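Local atomic coordinates of chorismate synthase (Campylobacter jejuni, PDB entry 1SQ1), a protein that probably catalyses the last step of the shikimate pathway, eliminating phosphate from 5-enolpyruvylshikimate-3-phosphate to give chorismate with the aid of reduced FMN. Residues 6-11 / 26-31; 2-7 / 337-342; 64-69 / 77-82. All coordinates share one frame; numbering follows the deposited sequence.

Contact 1 of 3, residues 6-11 / 26-31; sequences TRLKFT and DGMPAG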
loop_
_atom_site.group_PDB
_atom_site.type_symbol
_atom_site.label_atom_id
_atom_site.label_comp_id
_atom_site.label_asym_id
_atom_site.label_seq_id
_atom_site.Cartn_x
_atom_site.Cartn_y
_atom_site.Cartn_z
ATOM N N THR A 6 6.803 -4.554 0.694
ATOM C CA THR A 6 5.509 -4.684 1.361
ATOM C C THR A 6 5.653 -4.444 2.864
ATOM O O THR A 6 5.126 -3.477 3.394
ATOM C CB THR A 6 4.923 -6.082 1.196
ATOM O OG1 THR A 6 4.975 -6.473 -0.179
ATOM C CG2 THR A 6 3.495 -6.097 1.657
ATOM N N ARG A 7 6.375 -5.329 3.543
ATOM C CA ARG A 7 6.568 -5.214 4.983
ATOM C C ARG A 7 7.902 -4.555 5.349
ATOM O O ARG A 7 7.978 -3.829 6.340
ATOM C CB ARG A 7 6.468 -6.601 5.630
ATOM C CG ARG A 7 6.377 -6.603 7.148
ATOM C CD ARG A 7 4.964 -6.287 7.618
ATOM N NE ARG A 7 4.859 -6.074 9.066
ATOM C CZ ARG A 7 5.570 -5.179 9.753
ATOM N NH1 ARG A 7 5.406 -5.045 11.063
ATOM N NH2 ARG A 7 6.465 -4.420 9.135
ATOM N N LEU A 8 8.946 -4.822 4.562
ATOM C CA LEU A 8 10.285 -4.251 4.783
ATOM C C LEU A 8 10.491 -3.126 3.756
ATOM O O LEU A 8 11.171 -3.293 2.746
ATOM C CB LEU A 8 11.362 -5.324 4.585
ATOM C CG LEU A 8 12.661 -5.231 5.392
ATOM C CD1 LEU A 8 13.868 -5.284 4.464
ATOM C CD2 LEU A 8 12.667 -3.972 6.223
ATOM N N LYS A 9 9.891 -1.977 4.040
ATOM C CA LYS A 9 9.936 -0.807 3.182
ATOM C C LYS A 9 11.261 -0.073 3.135
ATOM O O LYS A 9 11.711 0.444 4.140
ATOM C CB LYS A 9 8.846 0.162 3.627
ATOM C CG LYS A 9 7.469 -0.448 3.605
ATOM C CD LYS A 9 6.378 0.594 3.712
ATOM C CE LYS A 9 5.038 -0.073 3.541
ATOM N NZ LYS A 9 5.027 -0.822 2.265
ATOM N N PHE A 10 11.869 -0.009 1.957
ATOM C CA PHE A 10 13.133 0.696 1.777
ATOM C C PHE A 10 12.858 2.047 1.143
ATOM O O PHE A 10 12.132 2.126 0.160
ATOM C CB PHE A 10 14.056 -0.116 0.874
ATOM C CG PHE A 10 15.213 0.666 0.318
ATOM C CD1 PHE A 10 15.213 1.080 -1.020
ATOM C CD2 PHE A 10 16.310 0.977 1.113
ATOM C CE1 PHE A 10 16.292 1.788 -1.562
ATOM C CE2 PHE A 10 17.394 1.685 0.582
ATOM C CZ PHE A 10 17.383 2.089 -0.759
ATOM N N THR A 11 13.433 3.106 1.697
ATOM C CA THR A 11 13.220 4.439 1.150
ATOM C C THR A 11 14.511 5.233 1.008
ATOM O O THR A 11 15.277 5.371 1.966
ATOM C CB THR A 11 12.257 5.262 2.029
ATOM O OG1 THR A 11 11.026 4.550 2.171
ATOM C CG2 THR A 11 11.974 6.623 1.399
ATOM N N ASP A 26 12.612 0.520 7.075
ATOM C CA ASP A 26 11.596 0.388 8.098
ATOM C C ASP A 26 11.050 -1.028 8.000
ATOM O O ASP A 26 10.936 -1.572 6.906
ATOM C CB ASP A 26 10.503 1.441 7.850
ATOM C CG ASP A 26 9.451 1.484 8.945
ATOM O OD1 ASP A 26 9.788 1.717 10.128
ATOM O OD2 ASP A 26 8.265 1.291 8.620
ATOM N N GLY A 27 10.752 -1.636 9.142
ATOM C CA GLY A 27 10.206 -2.978 9.131
ATOM C C GLY A 27 11.147 -4.042 9.648
ATOM O O GLY A 27 10.744 -5.193 9.817
HETATM N N MSE A 28 12.396 -3.663 9.892
HETATM C CA MSE A 28 13.386 -4.604 10.401
HETATM C C MSE A 28 13.035 -5.028 11.815
HETATM O O MSE A 28 12.728 -4.196 12.666
HETATM C CB MSE A 28 14.782 -3.982 10.377
HETATM C CG MSE A 28 15.440 -4.025 9.003
HETATM SE SE MSE A 28 16.397 -5.682 8.662
HETATM C CE MSE A 28 14.954 -6.832 8.072
ATOM N N PRO A 29 13.055 -6.343 12.080
ATOM C CA PRO A 29 12.723 -6.810 13.429
ATOM C C PRO A 29 13.786 -6.387 14.437
ATOM O O PRO A 29 14.945 -6.189 14.080
ATOM C CB PRO A 29 12.615 -8.326 13.258
ATOM C CG PRO A 29 13.508 -8.616 12.108
ATOM C CD PRO A 29 13.283 -7.470 11.161
ATOM N N ALA A 30 13.394 -6.216 15.694
ATOM C CA ALA A 30 14.354 -5.802 16.710
ATOM C C ALA A 30 15.243 -6.982 17.094
ATOM O O ALA A 30 14.927 -8.148 16.824
ATOM C CB ALA A 30 13.630 -5.267 17.924
ATOM N N GLY A 31 16.373 -6.665 17.701
ATOM C CA GLY A 31 17.288 -7.707 18.109
ATOM C C GLY A 31 17.996 -8.387 16.958
ATOM O O GLY A 31 17.821 -9.584 16.736
#

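Contact 2 of 3, residues 2-7 / 337-342; sequences NTFGTR and RLVLAD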
loop_
_atom_site.group_PDB
_atom_site.type_symbol
_atom_site.label_atom_id
_atom_site.label_comp_id
_atom_site.label_asym_id
_atom_site.label_seq_id
_atom_site.Cartn_x
_atom_site.Cartn_y
_atom_site.Cartn_z
ATOM N N ASN A 2 9.657 6.682 -3.524
ATOM C CA ASN A 2 11.019 6.361 -3.191
ATOM C C ASN A 2 11.041 5.292 -2.131
ATOM O O ASN A 2 12.056 5.085 -1.477
ATOM C CB ASN A 2 11.750 7.598 -2.705
ATOM C CG ASN A 2 12.211 8.469 -3.839
ATOM O OD1 ASN A 2 13.064 9.332 -3.655
ATOM N ND2 ASN A 2 11.652 8.254 -5.025
ATOM N N THR A 3 9.911 4.617 -1.961
ATOM C CA THR A 3 9.811 3.559 -0.971
ATOM C C THR A 3 9.617 2.229 -1.680
ATOM O O THR A 3 8.979 2.166 -2.728
ATOM C CB THR A 3 8.645 3.797 -0.009
ATOM O OG1 THR A 3 8.844 5.036 0.684
ATOM C CG2 THR A 3 8.566 2.666 0.996
ATOM N N PHE A 4 10.158 1.167 -1.096
ATOM C CA PHE A 4 10.072 -0.146 -1.703
ATOM C C PHE A 4 9.834 -1.280 -0.705
ATOM O O PHE A 4 10.393 -1.287 0.392
ATOM C CB PHE A 4 11.360 -0.383 -2.492
ATOM C CG PHE A 4 11.474 -1.752 -3.095
ATOM C CD1 PHE A 4 12.429 -2.644 -2.631
ATOM C CD2 PHE A 4 10.661 -2.132 -4.157
ATOM C CE1 PHE A 4 12.577 -3.896 -3.212
ATOM C CE2 PHE A 4 10.801 -3.385 -4.751
ATOM C CZ PHE A 4 11.762 -4.269 -4.279
ATOM N N GLY A 5 8.997 -2.238 -1.105
ATOM C CA GLY A 5 8.695 -3.382 -0.264
ATOM C C GLY A 5 7.329 -3.366 0.397
ATOM O O GLY A 5 6.756 -2.300 0.639
ATOM N N THR A 6 6.803 -4.554 0.694
ATOM C CA THR A 6 5.509 -4.684 1.361
ATOM C C THR A 6 5.653 -4.444 2.864
ATOM O O THR A 6 5.126 -3.477 3.394
ATOM C CB THR A 6 4.923 -6.082 1.196
ATOM O OG1 THR A 6 4.975 -6.473 -0.179
ATOM C CG2 THR A 6 3.495 -6.097 1.657
ATOM N N ARG A 7 6.375 -5.329 3.543
ATOM C CA ARG A 7 6.568 -5.214 4.983
ATOM C C ARG A 7 7.902 -4.555 5.349
ATOM O O ARG A 7 7.978 -3.829 6.340
ATOM C CB ARG A 7 6.468 -6.601 5.630
ATOM C CG ARG A 7 6.377 -6.603 7.148
ATOM C CD ARG A 7 4.964 -6.287 7.618
ATOM N NE ARG A 7 4.859 -6.074 9.066
ATOM C CZ ARG A 7 5.570 -5.179 9.753
ATOM N NH1 ARG A 7 5.406 -5.045 11.063
ATOM N NH2 ARG A 7 6.465 -4.420 9.135
ATOM N N ARG A 337 18.495 -8.818 -2.036
ATOM C CA ARG A 337 18.580 -8.933 -0.595
ATOM C C ARG A 337 17.287 -8.376 -0.018
ATOM O O ARG A 337 16.555 -9.098 0.662
ATOM C CB ARG A 337 19.751 -8.115 -0.070
ATOM C CG ARG A 337 20.591 -8.825 0.954
ATOM C CD ARG A 337 21.803 -9.498 0.322
ATOM N NE ARG A 337 22.916 -8.576 0.103
ATOM C CZ ARG A 337 24.188 -8.975 0.046
ATOM N NH1 ARG A 337 24.483 -10.268 0.200
ATOM N NH2 ARG A 337 25.164 -8.102 -0.176
ATOM N N LEU A 338 17.012 -7.098 -0.299
ATOM C CA LEU A 338 15.808 -6.431 0.200
ATOM C C LEU A 338 14.554 -7.270 -0.018
ATOM O O LEU A 338 13.765 -7.481 0.904
ATOM C CB LEU A 338 15.635 -5.071 -0.472
ATOM C CG LEU A 338 16.637 -3.977 -0.072
ATOM C CD1 LEU A 338 16.724 -2.982 -1.197
ATOM C CD2 LEU A 338 16.227 -3.276 1.218
ATOM N N VAL A 339 14.369 -7.756 -1.237
ATOM C CA VAL A 339 13.202 -8.574 -1.524
ATOM C C VAL A 339 13.127 -9.783 -0.583
ATOM O O VAL A 339 12.164 -9.918 0.172
ATOM C CB VAL A 339 13.214 -9.070 -2.977
ATOM C CG1 VAL A 339 11.965 -9.882 -3.257
ATOM C CG2 VAL A 339 13.300 -7.887 -3.921
ATOM N N LEU A 340 14.137 -10.659 -0.620
ATOM C CA LEU A 340 14.130 -11.851 0.240
ATOM C C LEU A 340 13.881 -11.541 1.717
ATOM O O LEU A 340 13.095 -12.232 2.370
ATOM C CB LEU A 340 15.434 -12.639 0.103
ATOM C CG LEU A 340 15.532 -13.490 -1.168
ATOM C CD1 LEU A 340 16.867 -14.184 -1.204
ATOM C CD2 LEU A 340 14.387 -14.489 -1.231
ATOM N N ALA A 341 14.535 -10.508 2.240
ATOM C CA ALA A 341 14.354 -10.139 3.630
ATOM C C ALA A 341 12.951 -9.607 3.809
ATOM O O ALA A 341 12.452 -9.508 4.928
ATOM C CB ALA A 341 15.353 -9.093 4.019
ATOM N N ASP A 342 12.315 -9.242 2.698
ATOM C CA ASP A 342 10.948 -8.735 2.755
ATOM C C ASP A 342 9.966 -9.920 2.782
ATOM O O ASP A 342 9.069 -9.947 3.613
ATOM C CB ASP A 342 10.679 -7.794 1.562
ATOM C CG ASP A 342 9.288 -7.143 1.602
ATOM O OD1 ASP A 342 8.927 -6.493 0.595
ATOM O OD2 ASP A 342 8.558 -7.272 2.613
#

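Contact 3 of 3, residues 64-69 / 77-82; sequences VLSGVF and PIAIVV. With SO4 (sulfate ion), chain C.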
loop_
_atom_site.group_PDB
_atom_site.type_symbol
_atom_site.label_atom_id
_atom_site.label_comp_id
_atom_site.label_asym_id
_atom_site.label_seq_id
_atom_site.Cartn_x
_atom_site.Cartn_y
_atom_site.Cartn_z
ATOM N N VAL A 64 25.152 5.417 10.306
ATOM C CA VAL A 64 23.882 4.948 10.834
ATOM C C VAL A 64 23.285 5.983 11.778
ATOM O O VAL A 64 23.860 6.270 12.826
ATOM C CB VAL A 64 24.062 3.650 11.615
ATOM C CG1 VAL A 64 22.714 3.158 12.110
ATOM C CG2 VAL A 64 24.737 2.623 10.746
ATOM N N LEU A 65 22.129 6.529 11.417
ATOM C CA LEU A 65 21.479 7.536 12.246
ATOM C C LEU A 65 20.543 7.017 13.340
ATOM O O LEU A 65 20.354 7.689 14.354
ATOM C CB LEU A 65 20.703 8.516 11.368
ATOM C CG LEU A 65 21.511 9.302 10.341
ATOM C CD1 LEU A 65 20.634 10.421 9.793
ATOM C CD2 LEU A 65 22.766 9.887 10.987
ATOM N N SER A 66 19.960 5.837 13.153
ATOM C CA SER A 66 19.024 5.304 14.144
ATOM C C SER A 66 18.646 3.856 13.884
ATOM O O SER A 66 19.229 3.191 13.029
ATOM C CB SER A 66 17.744 6.132 14.136
ATOM O OG SER A 66 17.118 6.056 12.867
ATOM N N GLY A 67 17.650 3.383 14.625
ATOM C CA GLY A 67 17.181 2.021 14.465
ATOM C C GLY A 67 18.079 0.996 15.121
ATOM O O GLY A 67 17.743 -0.192 15.178
ATOM N N VAL A 68 19.229 1.449 15.606
ATOM C CA VAL A 68 20.178 0.567 16.270
ATOM C C VAL A 68 20.717 1.196 17.546
ATOM O O VAL A 68 20.889 2.415 17.633
ATOM C CB VAL A 68 21.371 0.231 15.367
ATOM C CG1 VAL A 68 20.913 -0.611 14.195
ATOM C CG2 VAL A 68 22.022 1.508 14.889
ATOM N N PHE A 69 20.988 0.340 18.527
ATOM C CA PHE A 69 21.501 0.755 19.827
ATOM C C PHE A 69 22.260 -0.395 20.496
ATOM O O PHE A 69 21.691 -1.464 20.732
ATOM C CB PHE A 69 20.343 1.192 20.724
ATOM C CG PHE A 69 20.743 1.421 22.144
ATOM C CD1 PHE A 69 20.011 0.852 23.188
ATOM C CD2 PHE A 69 21.864 2.195 22.444
ATOM C CE1 PHE A 69 20.389 1.042 24.512
ATOM C CE2 PHE A 69 22.255 2.395 23.759
ATOM C CZ PHE A 69 21.514 1.818 24.801
ATOM N N PRO A 77 12.772 2.318 12.453
ATOM C CA PRO A 77 13.386 2.700 11.179
ATOM C C PRO A 77 14.867 3.019 11.341
ATOM O O PRO A 77 15.254 3.805 12.202
ATOM C CB PRO A 77 12.558 3.907 10.737
ATOM C CG PRO A 77 11.965 4.407 12.006
ATOM C CD PRO A 77 11.590 3.153 12.717
ATOM N N ILE A 78 15.686 2.399 10.501
ATOM C CA ILE A 78 17.131 2.570 10.544
ATOM C C ILE A 78 17.587 3.622 9.548
ATOM O O ILE A 78 17.802 3.316 8.386
ATOM C CB ILE A 78 17.814 1.229 10.218
ATOM C CG1 ILE A 78 17.357 0.183 11.230
ATOM C CG2 ILE A 78 19.320 1.376 10.227
ATOM C CD1 ILE A 78 17.771 -1.203 10.889
ATOM N N ALA A 79 17.738 4.863 9.987
ATOM C CA ALA A 79 18.174 5.891 9.051
ATOM C C ALA A 79 19.678 5.804 8.811
ATOM O O ALA A 79 20.447 5.469 9.712
ATOM C CB ALA A 79 17.794 7.277 9.559
ATOM N N ILE A 80 20.090 6.095 7.581
ATOM C CA ILE A 80 21.500 6.047 7.210
ATOM C C ILE A 80 21.821 7.129 6.184
ATOM O O ILE A 80 21.018 7.422 5.295
ATOM C CB ILE A 80 21.889 4.666 6.620
ATOM C CG1 ILE A 80 21.635 3.557 7.656
ATOM C CG2 ILE A 80 23.342 4.692 6.187
ATOM C CD1 ILE A 80 22.105 2.160 7.242
ATOM N N VAL A 81 22.997 7.730 6.323
ATOM C CA VAL A 81 23.428 8.777 5.407
ATOM C C VAL A 81 24.857 8.470 4.988
ATOM O O VAL A 81 25.708 8.175 5.831
ATOM C CB VAL A 81 23.403 10.172 6.071
ATOM C CG1 VAL A 81 23.561 11.248 5.009
ATOM C CG2 VAL A 81 22.112 10.370 6.835
ATOM N N VAL A 82 25.118 8.543 3.688
ATOM C CA VAL A 82 26.440 8.258 3.155
ATOM C C VAL A 82 26.951 9.438 2.347
ATOM O O VAL A 82 26.217 9.998 1.547
ATOM C CB VAL A 82 26.403 7.013 2.260
ATOM C CG1 VAL A 82 27.778 6.733 1.703
ATOM C CG2 VAL A 82 25.906 5.823 3.058
HETATM S S SO4 C . 16.479 4.394 17.941
HETATM O O1 SO4 C . 17.832 4.322 17.334
HETATM O O2 SO4 C . 16.611 4.261 19.419
HETATM O O3 SO4 C . 15.860 5.706 17.598
HETATM O O4 SO4 C . 15.633 3.285 17.417
#

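Contact 1 of 3, residues 6-11 / 26-31
L8 and K9 run beside G27 and D26 in opposite chain directions, the CA atoms of L8 and G27 being 4.5 Å apart. A hydrogen bond runs from D26 N to K9 O, at 3.1 Å and almost straight (177°). One residue back, L8 CA faces D26 O at 3.5 Å in a CA-H...O contact. Beyond this point the 26-31 segment leaves the pairing. It turns at G27 (phi 110°), where the residue has no side chain and its CA lies 3.7 Å from R7 O. L8 and M28, a selenomethionine, carry the apolar side. M28 CB starts out away from the other segment, but the chain bends at chi2 and again at chi3 (83°), and the second bend brings the terminal CE back to L8 CG at 3.9 Å. L8 CD2 meanwhile sits by M28 CG. L8 also touches L345 of helix 325-346, and M28 touches V137 and L141 of helix 128-143, which puts this pair between the sheet and the helices. R7 NH2 lies 4.0 Å from G27 CA, which sits obliquely to the guanidinium; R7 NH1 is hydrogen-bonded to L346 O of the second subunit. K9 turns its end back on its own segment, where NZ donates to T6 O at 2.9 Å and also to G5 O, tying the lysine to the turn that precedes its strand. D26 packs on M1 of the third subunit. This is the open end of a beta hairpin: strands 9-13 and 21-26 are neighbours in a five-stranded antiparallel sheet, and they part here as one enters from the N-terminal turn and the other leaves toward helix 36-45.

Contact 2 of 3, residues 2-7 / 337-342
D342 reaches the N-terminal turn with CG anti to its backbone N (chi1 -176°), which carries the carboxylate to T6 and R7; F4 has the same first torsion (175°), which puts CG, and with it the ring, on the helix side. The contact joins strand 3-4, outermost in its sheet within this chain, and the turn after it to helix 325-346, part of the helical layer of the beta-alpha-beta sandwich of chorismate synthases. The carboxylate takes two successive backbone N-H groups, one on each oxygen: T6 N gives to OD1 at 2.9 Å and R7 N to OD2 at 3.1 Å. Both arrive on the syn side, the T6 donor 16° out of the carboxylate plane. L8 N adds a bond to OD2, and K229 of helix 226-235 forms a salt bridge with OD1, so the buried acid is held by three main-chain donors and a lysine, a setting that would be expected to stabilise its negative charge. The F4 ring offers its edge to the helix. V339 CG2 lies in the ring plane, 3.9 Å from CZ, and L338 CB comes near the same rim at 4.3 Å from CE1. A233 of helix 226-235 touches both F4 and V339, extending the apolar patch. Beside the polar grip, the aliphatic start of R7 meets the acid, its CB 3.7 Å from D342 OD2.

Contact 3 of 3, residues 64-69 / 77-82
The flat groups that join L65 and S66 to A79 and P77 are peptide carbonyls. L65 N donates to A79 O at 2.6 Å from above the carbonyl plane, 39° out of it, and S66 N adds a weak bond to the same oxygen. With chi1 at 62°, S66 OG lies between its backbone N and carbonyl carbon, which lets it give a hydrogen bond to P77 O at 3.0 Å, tilted 21° from that carbonyl's plane. V64 and I80 are an antiparallel non-hydrogen-bonded pair, with CA atoms 4.5 Å apart. Their face also bears I78, whose CG2 is 4.3 Å from V64 CG1; I78 and I80 touch V137 of helix 128-143. On the other face L65 CB meets A79 CB at 3.6 Å, and its CD1 packs on V81 CG2. Here E15 of the third subunit packs on L65 and G14 of that subunit on A79. G67 N makes a weak bond to a sulfate ion, probably from the crystallisation liquor, also bonded by T74 OG1 of the same chain and S124 N of the third subunit, a predicted FMN-binding residue. The arrangement is the edge, within this chain, of an antiparallel sheet, where L65 bonds through its backbone to the third subunit.

Overall arrangement
All three contacts reach one five-stranded antiparallel sheet and touch the third subunit. Contacts 1 and 2 share T6 and R7, with centres about 8 Å apart; F10 N probably bonds F4 O (2.5 Å) and T11 OG1 bonds T3 OG1 (2.7 Å), tying strands 3-4 and 9-13. Contact 3 lies about 12 Å from contact 1, centre to centre, and the two touch where D26 OD1 lies 3.5 Å from P77 CD. Contacts 2 and 3 do not touch, their nearest atoms being about 10 Å apart. Contacts 1 and 2 are away from the annotated sites, whereas the I80 side chain of contact 3 is about 12 Å from that of R46, a predicted NADP(+) site.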